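Local structure of deoxyribodipyrimidine photo-lyase (Oryza sativa Japonica Group, 3UMV) at residues T373-Q382 against M395-W406. The protein uses light and a bound FAD to split cyclobutane pyrimidine dimers in ultraviolet-damaged DNA back into separate pyrimidines. Numbering follows the deposited sequence.
Sequences THDPLWNASQ and MRMYWAKKILEW. With FAD (flavin-adenine dinucleotide), chain I; EDO (1,2-ethanediol), chain F.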
ATOM      1  N   THR A 373     -27.236   8.445   4.342  1.00 19.08           N
ATOM      2  CA  THR A 373     -28.092   7.285   4.515  1.00 17.56           C
ATOM      3  C   THR A 373     -28.900   7.336   5.817  1.00 19.17           C
ATOM      4  O   THR A 373     -28.657   8.182   6.686  1.00 18.40           O
ATOM      5  CB  THR A 373     -27.286   5.986   4.498  1.00 15.62           C
ATOM      6  OG1 THR A 373     -26.624   5.800   5.761  1.00 18.79           O
ATOM      7  CG2 THR A 373     -26.263   6.001   3.357  1.00 15.35           C
ATOM      8  N   HIS A 374     -29.839   6.403   5.936  1.00 19.57           N
ATOM      9  CA  HIS A 374     -30.642   6.228   7.141  1.00 18.98           C
ATOM     10  C   HIS A 374     -29.821   5.668   8.306  1.00 21.62           C
ATOM     11  O   HIS A 374     -30.293   5.638   9.438  1.00 22.29           O
ATOM     12  CB  HIS A 374     -31.784   5.254   6.862  1.00 24.46           C
ATOM     13  CG  HIS A 374     -31.321   3.849   6.632  1.00 25.66           C
ATOM     14  ND1 HIS A 374     -30.781   3.435   5.433  1.00 25.64           N
ATOM     15  CD2 HIS A 374     -31.281   2.774   7.456  1.00 21.66           C
ATOM     16  CE1 HIS A 374     -30.451   2.158   5.519  1.00 23.37           C
ATOM     17  NE2 HIS A 374     -30.748   1.731   6.734  1.00 22.86           N
ATOM     18  N   ASP A 375     -28.608   5.210   8.021  1.00 18.14           N
ATOM     19  CA  ASP A 375     -27.783   4.492   9.008  1.00 17.91           C
ATOM     20  C   ASP A 375     -26.699   5.396   9.601  1.00 18.75           C
ATOM     21  O   ASP A 375     -25.717   5.707   8.930  1.00 17.33           O
ATOM     22  CB  ASP A 375     -27.158   3.272   8.318  1.00 16.58           C
ATOM     23  CG  ASP A 375     -26.287   2.423   9.252  1.00 18.16           C
ATOM     24  OD1 ASP A 375     -26.007   1.248   8.906  1.00 18.53           O
ATOM     25  OD2 ASP A 375     -25.897   2.901  10.332  1.00 18.83           O
ATOM     26  N   PRO A 376     -26.867   5.838  10.863  1.00 19.39           N
ATOM     27  CA  PRO A 376     -25.904   6.796  11.406  1.00 19.11           C
ATOM     28  C   PRO A 376     -24.532   6.180  11.664  1.00 18.45           C
ATOM     29  O   PRO A 376     -23.550   6.907  11.646  1.00 18.68           O
ATOM     30  CB  PRO A 376     -26.547   7.236  12.724  1.00 21.40           C
ATOM     31  CG  PRO A 376     -27.415   6.102  13.104  1.00 19.50           C
ATOM     32  CD  PRO A 376     -27.949   5.543  11.820  1.00 18.32           C
ATOM     33  N   LEU A 377     -24.485   4.877  11.907  1.00 19.29           N
ATOM     34  CA  LEU A 377     -23.222   4.171  12.069  1.00 13.79           C
ATOM     35  C   LEU A 377     -22.457   4.160  10.732  1.00 16.07           C
ATOM     36  O   LEU A 377     -21.266   4.450  10.693  1.00 16.33           O
ATOM     37  CB  LEU A 377     -23.452   2.757  12.587  1.00 16.21           C
ATOM     38  CG  LEU A 377     -22.175   1.919  12.727  1.00 16.82           C
ATOM     39  CD1 LEU A 377     -21.133   2.624  13.613  1.00 16.78           C
ATOM     40  CD2 LEU A 377     -22.507   0.542  13.268  1.00 18.89           C
ATOM     41  N   TRP A 378     -23.160   3.878   9.638  1.00 15.53           N
ATOM     42  CA  TRP A 378     -22.527   3.889   8.325  1.00 12.49           C
ATOM     43  C   TRP A 378     -22.072   5.296   7.972  1.00 16.49           C
ATOM     44  O   TRP A 378     -20.941   5.507   7.541  1.00 15.56           O
ATOM     45  CB  TRP A 378     -23.464   3.342   7.247  1.00 11.35           C
ATOM     46  CG  TRP A 378     -22.698   3.110   5.979  1.00 11.08           C
ATOM     47  CD1 TRP A 378     -22.073   1.948   5.611  1.00 12.75           C
ATOM     48  CD2 TRP A 378     -22.388   4.078   4.961  1.00 14.58           C
ATOM     49  NE1 TRP A 378     -21.423   2.123   4.418  1.00 12.44           N
ATOM     50  CE2 TRP A 378     -21.604   3.415   3.985  1.00 12.04           C
ATOM     51  CE3 TRP A 378     -22.718   5.431   4.764  1.00 14.63           C
ATOM     52  CZ2 TRP A 378     -21.117   4.063   2.844  1.00 10.44           C
ATOM     53  CZ3 TRP A 378     -22.252   6.070   3.621  1.00 13.00           C
ATOM     54  CH2 TRP A 378     -21.461   5.379   2.671  1.00 12.94           C
ATOM     55  N   ASN A 379     -22.956   6.270   8.177  1.00 13.13           N
ATOM     56  CA  ASN A 379     -22.586   7.649   7.925  1.00 16.06           C
ATOM     57  C   ASN A 379     -21.313   8.046   8.657  1.00 17.03           C
ATOM     58  O   ASN A 379     -20.470   8.737   8.088  1.00 15.06           O
ATOM     59  CB  ASN A 379     -23.718   8.606   8.333  1.00 12.74           C
ATOM     60  CG  ASN A 379     -24.949   8.490   7.459  1.00 17.37           C
ATOM     61  OD1 ASN A 379     -26.024   8.964   7.841  1.00 23.46           O
ATOM     62  ND2 ASN A 379     -24.817   7.871   6.292  1.00 13.45           N
ATOM     63  N   ALA A 380     -21.183   7.621   9.917  1.00 15.48           N
ATOM     64  CA  ALA A 380     -20.003   7.929  10.724  1.00 16.28           C
ATOM     65  C   ALA A 380     -18.740   7.334  10.107  1.00 12.97           C
ATOM     66  O   ALA A 380     -17.711   7.987  10.051  1.00 15.37           O
ATOM     67  CB  ALA A 380     -20.192   7.434  12.198  1.00 13.34           C
ATOM     68  N   SER A 381     -18.832   6.095   9.638  1.00 15.12           N
ATOM     69  CA  SER A 381     -17.675   5.441   9.039  1.00 15.52           C
ATOM     70  C   SER A 381     -17.258   6.164   7.762  1.00 16.85           C
ATOM     71  O   SER A 381     -16.075   6.394   7.530  1.00 13.70           O
ATOM     72  CB  SER A 381     -17.936   3.952   8.791  1.00 13.77           C
ATOM     73  OG  SER A 381     -18.880   3.721   7.760  1.00 16.32           O
ATOM     74  N   GLN A 382     -18.238   6.570   6.957  1.00 16.07           N
ATOM     75  CA  GLN A 382     -17.934   7.339   5.756  1.00 15.94           C
ATOM     76  C   GLN A 382     -17.280   8.684   6.072  1.00 15.75           C
ATOM     77  O   GLN A 382     -16.315   9.074   5.417  1.00 16.36           O
ATOM     78  CB  GLN A 382     -19.197   7.511   4.898  1.00 14.91           C
ATOM     79  CG  GLN A 382     -19.023   8.429   3.710  1.00 14.86           C
ATOM     80  CD  GLN A 382     -18.140   7.848   2.618  1.00 11.22           C
ATOM     81  OE1 GLN A 382     -17.942   6.634   2.534  1.00 14.42           O
ATOM     82  NE2 GLN A 382     -17.608   8.716   1.772  1.00 14.70           N
ATOM     83  N   MET A 395     -14.531  -0.921  10.987  1.00 14.13           N
ATOM     84  CA  MET A 395     -15.599  -0.209  10.275  1.00 15.07           C
ATOM     85  C   MET A 395     -15.495  -0.351   8.736  1.00 11.32           C
ATOM     86  O   MET A 395     -16.513  -0.285   8.060  1.00 13.08           O
ATOM     87  CB  MET A 395     -15.699   1.273  10.683  1.00 12.42           C
ATOM     88  CG  MET A 395     -16.281   1.511  12.093  1.00 13.73           C
ATOM     89  SD  MET A 395     -17.676   0.452  12.513  1.00 17.16           S
ATOM     90  CE  MET A 395     -18.849   0.924  11.249  1.00 15.21           C
ATOM     91  N   ARG A 396     -14.292  -0.559   8.185  1.00 10.03           N
ATOM     92  CA  ARG A 396     -14.166  -0.762   6.729  1.00 11.99           C
ATOM     93  C   ARG A 396     -14.969  -1.963   6.224  1.00 10.32           C
ATOM     94  O   ARG A 396     -15.586  -1.903   5.136  1.00 11.51           O
ATOM     95  CB  ARG A 396     -12.696  -0.872   6.295  1.00 12.63           C
ATOM     96  CG  ARG A 396     -11.911   0.398   6.521  1.00 12.35           C
ATOM     97  CD  ARG A 396     -10.576   0.369   5.783  1.00 16.35           C
ATOM     98  NE  ARG A 396      -9.612   1.261   6.420  1.00 17.84           N
ATOM     99  CZ  ARG A 396      -8.575   1.804   5.798  1.00 19.62           C
ATOM    100  NH1 ARG A 396      -8.391   1.577   4.507  1.00 18.58           N
ATOM    101  NH2 ARG A 396      -7.732   2.592   6.461  1.00 18.16           N
ATOM    102  N   MET A 397     -14.996  -3.036   7.021  1.00 12.93           N
ATOM    103  CA  MET A 397     -15.774  -4.229   6.673  1.00 12.72           C
ATOM    104  C   MET A 397     -17.278  -3.919   6.651  1.00 11.74           C
ATOM    105  O   MET A 397     -17.970  -4.239   5.684  1.00 14.83           O
ATOM    106  CB  MET A 397     -15.485  -5.370   7.654  1.00 14.85           C
ATOM    107  CG  MET A 397     -14.046  -5.818   7.642  1.00 17.63           C
ATOM    108  SD  MET A 397     -13.736  -7.195   8.786  1.00 18.70           S
ATOM    109  CE  MET A 397     -13.523  -6.302  10.304  1.00 12.70           C
ATOM    110  N   TYR A 398     -17.773  -3.296   7.721  1.00 11.67           N
ATOM    111  CA  TYR A 398     -19.172  -2.892   7.822  1.00 13.79           C
ATOM    112  C   TYR A 398     -19.547  -1.950   6.674  1.00 13.23           C
ATOM    113  O   TYR A 398     -20.531  -2.161   5.973  1.00 14.65           O
ATOM    114  CB  TYR A 398     -19.403  -2.194   9.162  1.00 11.25           C
ATOM    115  CG  TYR A 398     -20.827  -1.751   9.399  1.00 15.51           C
ATOM    116  CD1 TYR A 398     -21.246  -0.463   9.083  1.00 13.69           C
ATOM    117  CD2 TYR A 398     -21.757  -2.633   9.934  1.00 16.76           C
ATOM    118  CE1 TYR A 398     -22.571  -0.062   9.318  1.00 14.52           C
ATOM    119  CE2 TYR A 398     -23.063  -2.248  10.162  1.00 15.80           C
ATOM    120  CZ  TYR A 398     -23.468  -0.976   9.846  1.00 17.72           C
ATOM    121  OH  TYR A 398     -24.779  -0.626  10.082  1.00 16.46           O
ATOM    122  N   TRP A 399     -18.711  -0.938   6.477  1.00 12.15           N
ATOM    123  CA  TRP A 399     -18.914   0.105   5.471  1.00 11.30           C
ATOM    124  C   TRP A 399     -19.085  -0.479   4.078  1.00  9.67           C
ATOM    125  O   TRP A 399     -20.043  -0.156   3.362  1.00 11.70           O
ATOM    126  CB  TRP A 399     -17.717   1.050   5.523  1.00 12.58           C
ATOM    127  CG  TRP A 399     -17.630   2.058   4.442  1.00 11.78           C
ATOM    128  CD1 TRP A 399     -18.249   3.275   4.397  1.00 17.43           C
ATOM    129  CD2 TRP A 399     -16.807   1.982   3.277  1.00 14.27           C
ATOM    130  NE1 TRP A 399     -17.887   3.945   3.251  1.00 14.20           N
ATOM    131  CE2 TRP A 399     -17.007   3.170   2.545  1.00 13.24           C
ATOM    132  CE3 TRP A 399     -15.929   1.019   2.774  1.00 13.58           C
ATOM    133  CZ2 TRP A 399     -16.365   3.415   1.334  1.00 15.14           C
ATOM    134  CZ3 TRP A 399     -15.297   1.265   1.576  1.00 16.17           C
ATOM    135  CH2 TRP A 399     -15.507   2.451   0.873  1.00 13.28           C
ATOM    136  N   ALA A 400     -18.192  -1.366   3.681  1.00 11.68           N
ATOM    137  CA  ALA A 400     -18.269  -1.909   2.336  1.00  9.87           C
ATOM    138  C   ALA A 400     -19.442  -2.879   2.164  1.00 14.55           C
ATOM    139  O   ALA A 400     -20.044  -2.955   1.094  1.00 13.05           O
ATOM    140  CB  ALA A 400     -16.938  -2.578   1.941  1.00 12.82           C
ATOM    141  N   LYS A 401     -19.750  -3.635   3.210  1.00 13.86           N
ATOM    142  CA  LYS A 401     -20.882  -4.547   3.155  1.00 11.78           C
ATOM    143  C   LYS A 401     -22.227  -3.835   3.028  1.00 14.38           C
ATOM    144  O   LYS A 401     -23.142  -4.332   2.348  1.00 13.54           O
ATOM    145  CB  LYS A 401     -20.872  -5.486   4.350  1.00  9.67           C
ATOM    146  CG  LYS A 401     -19.757  -6.509   4.251  1.00 12.65           C
ATOM    147  CD  LYS A 401     -19.862  -7.568   5.323  1.00 12.76           C
ATOM    148  CE  LYS A 401     -18.694  -8.570   5.183  1.00 13.79           C
ATOM    149  NZ  LYS A 401     -18.861  -9.450   3.998  1.00 13.88           N
ATOM    150  N   LYS A 402     -22.372  -2.681   3.675  1.00 13.63           N
ATOM    151  CA  LYS A 402     -23.597  -1.895   3.485  1.00 16.56           C
ATOM    152  C   LYS A 402     -23.724  -1.383   2.050  1.00 13.42           C
ATOM    153  O   LYS A 402     -24.825  -1.254   1.516  1.00 16.88           O
ATOM    154  CB  LYS A 402     -23.671  -0.728   4.463  1.00 10.56           C
ATOM    155  CG  LYS A 402     -23.828  -1.138   5.916  1.00 13.25           C
ATOM    156  CD  LYS A 402     -25.126  -1.899   6.128  1.00 19.53           C
ATOM    157  CE  LYS A 402     -24.851  -3.245   6.761  1.00 24.68           C
ATOM    158  NZ  LYS A 402     -26.090  -3.903   7.296  1.00 20.09           N
ATOM    159  N   ILE A 403     -22.596  -1.094   1.406  1.00 14.36           N
ATOM    160  CA  ILE A 403     -22.656  -0.637   0.025  1.00 16.07           C
ATOM    161  C   ILE A 403     -23.229  -1.743  -0.864  1.00 16.09           C
ATOM    162  O   ILE A 403     -24.065  -1.477  -1.727  1.00 15.12           O
ATOM    163  CB  ILE A 403     -21.283  -0.170  -0.464  1.00 12.28           C
ATOM    164  CG1 ILE A 403     -20.808   1.005   0.377  1.00 10.89           C
ATOM    165  CG2 ILE A 403     -21.339   0.237  -1.928  1.00 12.18           C
ATOM    166  CD1 ILE A 403     -19.414   1.501   0.027  1.00 14.29           C
ATOM    167  N   LEU A 404     -22.819  -2.985  -0.616  1.00 14.83           N
ATOM    168  CA  LEU A 404     -23.439  -4.140  -1.279  1.00 13.49           C
ATOM    169  C   LEU A 404     -24.946  -4.192  -1.015  1.00 17.46           C
ATOM    170  O   LEU A 404     -25.765  -4.443  -1.922  1.00 15.49           O
ATOM    171  CB  LEU A 404     -22.793  -5.439  -0.795  1.00 13.73           C
ATOM    172  CG  LEU A 404     -23.475  -6.728  -1.255  1.00 14.60           C
ATOM    173  CD1 LEU A 404     -23.451  -6.830  -2.783  1.00 14.06           C
ATOM    174  CD2 LEU A 404     -22.801  -7.942  -0.619  1.00 17.17           C
ATOM    175  N   GLU A 405     -25.322  -3.936   0.232  1.00 15.51           N
ATOM    176  CA  GLU A 405     -26.726  -4.040   0.621  1.00 17.23           C
ATOM    177  C   GLU A 405     -27.610  -2.936   0.040  1.00 14.69           C
ATOM    178  O   GLU A 405     -28.809  -3.116  -0.098  1.00 15.96           O
ATOM    179  CB  GLU A 405     -26.823  -4.007   2.140  1.00 19.96           C
ATOM    180  CG  GLU A 405     -28.137  -4.514   2.691  1.00 20.75           C
ATOM    181  CD  GLU A 405     -28.115  -4.628   4.199  1.00 21.55           C
ATOM    182  OE1 GLU A 405     -29.090  -5.153   4.760  1.00 23.93           O
ATOM    183  OE2 GLU A 405     -27.117  -4.219   4.826  1.00 22.96           O
ATOM    184  N   TRP A 406     -27.019  -1.795  -0.287  1.00 15.15           N
ATOM    185  CA  TRP A 406     -27.791  -0.633  -0.702  1.00 17.35           C
ATOM    186  C   TRP A 406     -27.492  -0.206  -2.136  1.00 15.27           C
ATOM    187  O   TRP A 406     -27.692   0.949  -2.490  1.00 19.08           O
ATOM    188  CB  TRP A 406     -27.512   0.557   0.227  1.00 18.76           C
ATOM    189  CG  TRP A 406     -27.809   0.283   1.663  1.00 18.11           C
ATOM    190  CD1 TRP A 406     -28.716  -0.608   2.167  1.00 14.04           C
ATOM    191  CD2 TRP A 406     -27.172   0.890   2.786  1.00 17.93           C
ATOM    192  NE1 TRP A 406     -28.688  -0.575   3.549  1.00 22.01           N
ATOM    193  CE2 TRP A 406     -27.744   0.336   3.946  1.00 17.85           C
ATOM    194  CE3 TRP A 406     -26.164   1.852   2.924  1.00 16.70           C
ATOM    195  CZ2 TRP A 406     -27.339   0.713   5.229  1.00 22.10           C
ATOM    196  CZ3 TRP A 406     -25.777   2.237   4.204  1.00 19.67           C
ATOM    197  CH2 TRP A 406     -26.356   1.660   5.330  1.00 21.73           C
TER
HETATM  198  PA  FAD I 801      -3.391  -2.396  12.075  1.00 15.32           P
HETATM  199  O1A FAD I 801      -4.523  -3.162  12.689  1.00 20.21           O
HETATM  200  O2A FAD I 801      -2.444  -1.778  13.066  1.00 16.35           O
HETATM  201  O5B FAD I 801      -2.620  -3.371  11.067  1.00 16.20           O
HETATM  202  C5B FAD I 801      -1.231  -3.267  10.840  1.00 20.26           C
HETATM  203  C4B FAD I 801      -0.922  -3.555   9.368  1.00 15.98           C
HETATM  204  O4B FAD I 801      -1.369  -4.843   8.972  1.00 14.28           O
HETATM  205  C3B FAD I 801      -1.645  -2.599   8.440  1.00 17.49           C
HETATM  206  O3B FAD I 801      -0.947  -1.384   8.300  1.00 17.24           O
HETATM  207  C2B FAD I 801      -1.650  -3.382   7.160  1.00 14.42           C
HETATM  208  O2B FAD I 801      -0.362  -3.339   6.575  1.00 18.60           O
HETATM  209  C1B FAD I 801      -1.869  -4.789   7.654  1.00 15.20           C
HETATM  210  N9A FAD I 801      -3.299  -5.140   7.629  1.00 14.24           N
HETATM  211  C8A FAD I 801      -4.208  -5.031   8.648  1.00 16.30           C
HETATM  212  N7A FAD I 801      -5.399  -5.478   8.185  1.00 13.66           N
HETATM  213  C5A FAD I 801      -5.259  -5.853   6.882  1.00 13.15           C
HETATM  214  C6A FAD I 801      -6.123  -6.380   5.915  1.00 14.39           C
HETATM  215  N6A FAD I 801      -7.380  -6.718   6.199  1.00 18.62           N
HETATM  216  N1A FAD I 801      -5.648  -6.665   4.654  1.00 14.33           N
HETATM  217  C2A FAD I 801      -4.325  -6.441   4.351  1.00 16.42           C
HETATM  218  N3A FAD I 801      -3.476  -5.919   5.301  1.00 15.00           N
HETATM  219  C4A FAD I 801      -3.936  -5.645   6.542  1.00 14.60           C
HETATM  220  N1  FAD I 801      -5.625  -1.477   3.809  1.00  9.88           N
HETATM  221  C2  FAD I 801      -4.756  -0.627   3.188  1.00 14.62           C
HETATM  222  O2  FAD I 801      -3.571  -0.683   3.516  1.00 15.69           O
HETATM  223  N3  FAD I 801      -5.202   0.242   2.208  1.00 11.32           N
HETATM  224  C4  FAD I 801      -6.539   0.277   1.854  1.00 13.20           C
HETATM  225  O4  FAD I 801      -6.934   1.059   0.983  1.00 14.63           O
HETATM  226  C4X FAD I 801      -7.413  -0.600   2.484  1.00 15.67           C
HETATM  227  N5  FAD I 801      -8.756  -0.606   2.188  1.00 16.42           N
HETATM  228  C5X FAD I 801      -9.607  -1.499   2.810  1.00 13.22           C
HETATM  229  C6  FAD I 801     -10.968  -1.519   2.477  1.00 10.28           C
HETATM  230  C7  FAD I 801     -11.832  -2.419   3.110  1.00 10.31           C
HETATM  231  C7M FAD I 801     -13.288  -2.430   2.723  1.00  9.76           C
HETATM  232  C8  FAD I 801     -11.326  -3.287   4.081  1.00 11.96           C
HETATM  233  C8M FAD I 801     -12.203  -4.270   4.796  1.00 12.83           C
HETATM  234  C9  FAD I 801      -9.981  -3.248   4.410  1.00  9.70           C
HETATM  235  C9A FAD I 801      -9.126  -2.363   3.778  1.00 11.51           C
HETATM  236  N10 FAD I 801      -7.789  -2.331   4.115  1.00 10.48           N
HETATM  237  C10 FAD I 801      -6.952  -1.460   3.460  1.00  9.86           C
HETATM  238  C1' FAD I 801      -7.203  -3.254   5.174  1.00 12.56           C
HETATM  239  C2' FAD I 801      -7.212  -2.658   6.617  1.00 12.97           C
HETATM  240  O2' FAD I 801      -8.468  -2.095   7.015  1.00 14.04           O
HETATM  241  C3' FAD I 801      -6.126  -1.595   6.863  1.00 12.98           C
HETATM  242  O3' FAD I 801      -4.886  -2.097   6.441  1.00 13.37           O
HETATM  243  C4' FAD I 801      -6.003  -1.182   8.332  1.00 15.73           C
HETATM  244  O4' FAD I 801      -7.239  -0.665   8.788  1.00 18.20           O
HETATM  245  C5' FAD I 801      -4.886  -0.145   8.442  1.00 13.94           C
HETATM  246  O5' FAD I 801      -4.821   0.525   9.677  1.00 11.85           O
HETATM  247  P   FAD I 801      -3.597   0.219  10.670  1.00 13.52           P
HETATM  248  O1P FAD I 801      -2.272   0.341   9.944  1.00 15.62           O
HETATM  249  O2P FAD I 801      -3.691   1.128  11.868  1.00 14.02           O
HETATM  250  O3P FAD I 801      -4.014  -1.292  11.052  1.00 15.16           O
HETATM  251  C1  EDO F 706     -31.006  -7.726   3.420  1.00 48.99           C
HETATM  252  O1  EDO F 706     -30.826  -6.430   2.992  1.00 50.48           O
HETATM  253  C2  EDO F 706     -29.998  -8.633   3.277  1.00 45.09           C
HETATM  254  O2  EDO F 706     -30.153  -9.906   3.768  1.00 44.48           O
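The indole of W378 lies between two other tryptophans. Over one face comes W399, nearly parallel (planes 9° apart) but slid so far aside that the rings barely overlap, with W378 CZ2 3.4 Å from W399 CD1. The opposite face takes the edge of W406, edge-to-face, W406 CZ3 reaching W378 CG at 3.7 Å. At the rim, W378 NE1 gives an almost straight hydrogen bond of 2.9 Å to W399 O, exactly in the indole plane and on a carbonyl lone pair, which fixes the ring's rotation. H374 in turn directs its edge at a face of W406, while its ND1 is held by Y363. W399, W378 and W406 are the predicted electron-transfer tryptophans of this class II photolyase, and their close spacing is consistent with electrons hopping through them toward the flavin; A400 and R396, on the same helix as W399, touch FAD. Replacing W378 by alanine would take away the indole between W399 and W406, probably leaving a gap there and W399 O without its indole donor, and so weakening the presumed path. W399 NE1 itself donates a hydrogen bond of 2.8 Å to Q382 OE1, which lies a little out of its ring plane. Helix segments 376-382 and 395-405 cross at -116°, W378 filling the hole formed by Y398, W399, K402 and I403. Beside it, L377 CD2 sits over the Y398 ring as a CH-pi contact. Chi1 of -179° turns the D375 carboxylate away from its own backbone N, and OD1 takes the Y398 hydroxyl on its syn lone pair, a short 2.5 Å bond from Y398 OH, while OD2 N-caps the helix through W378 N.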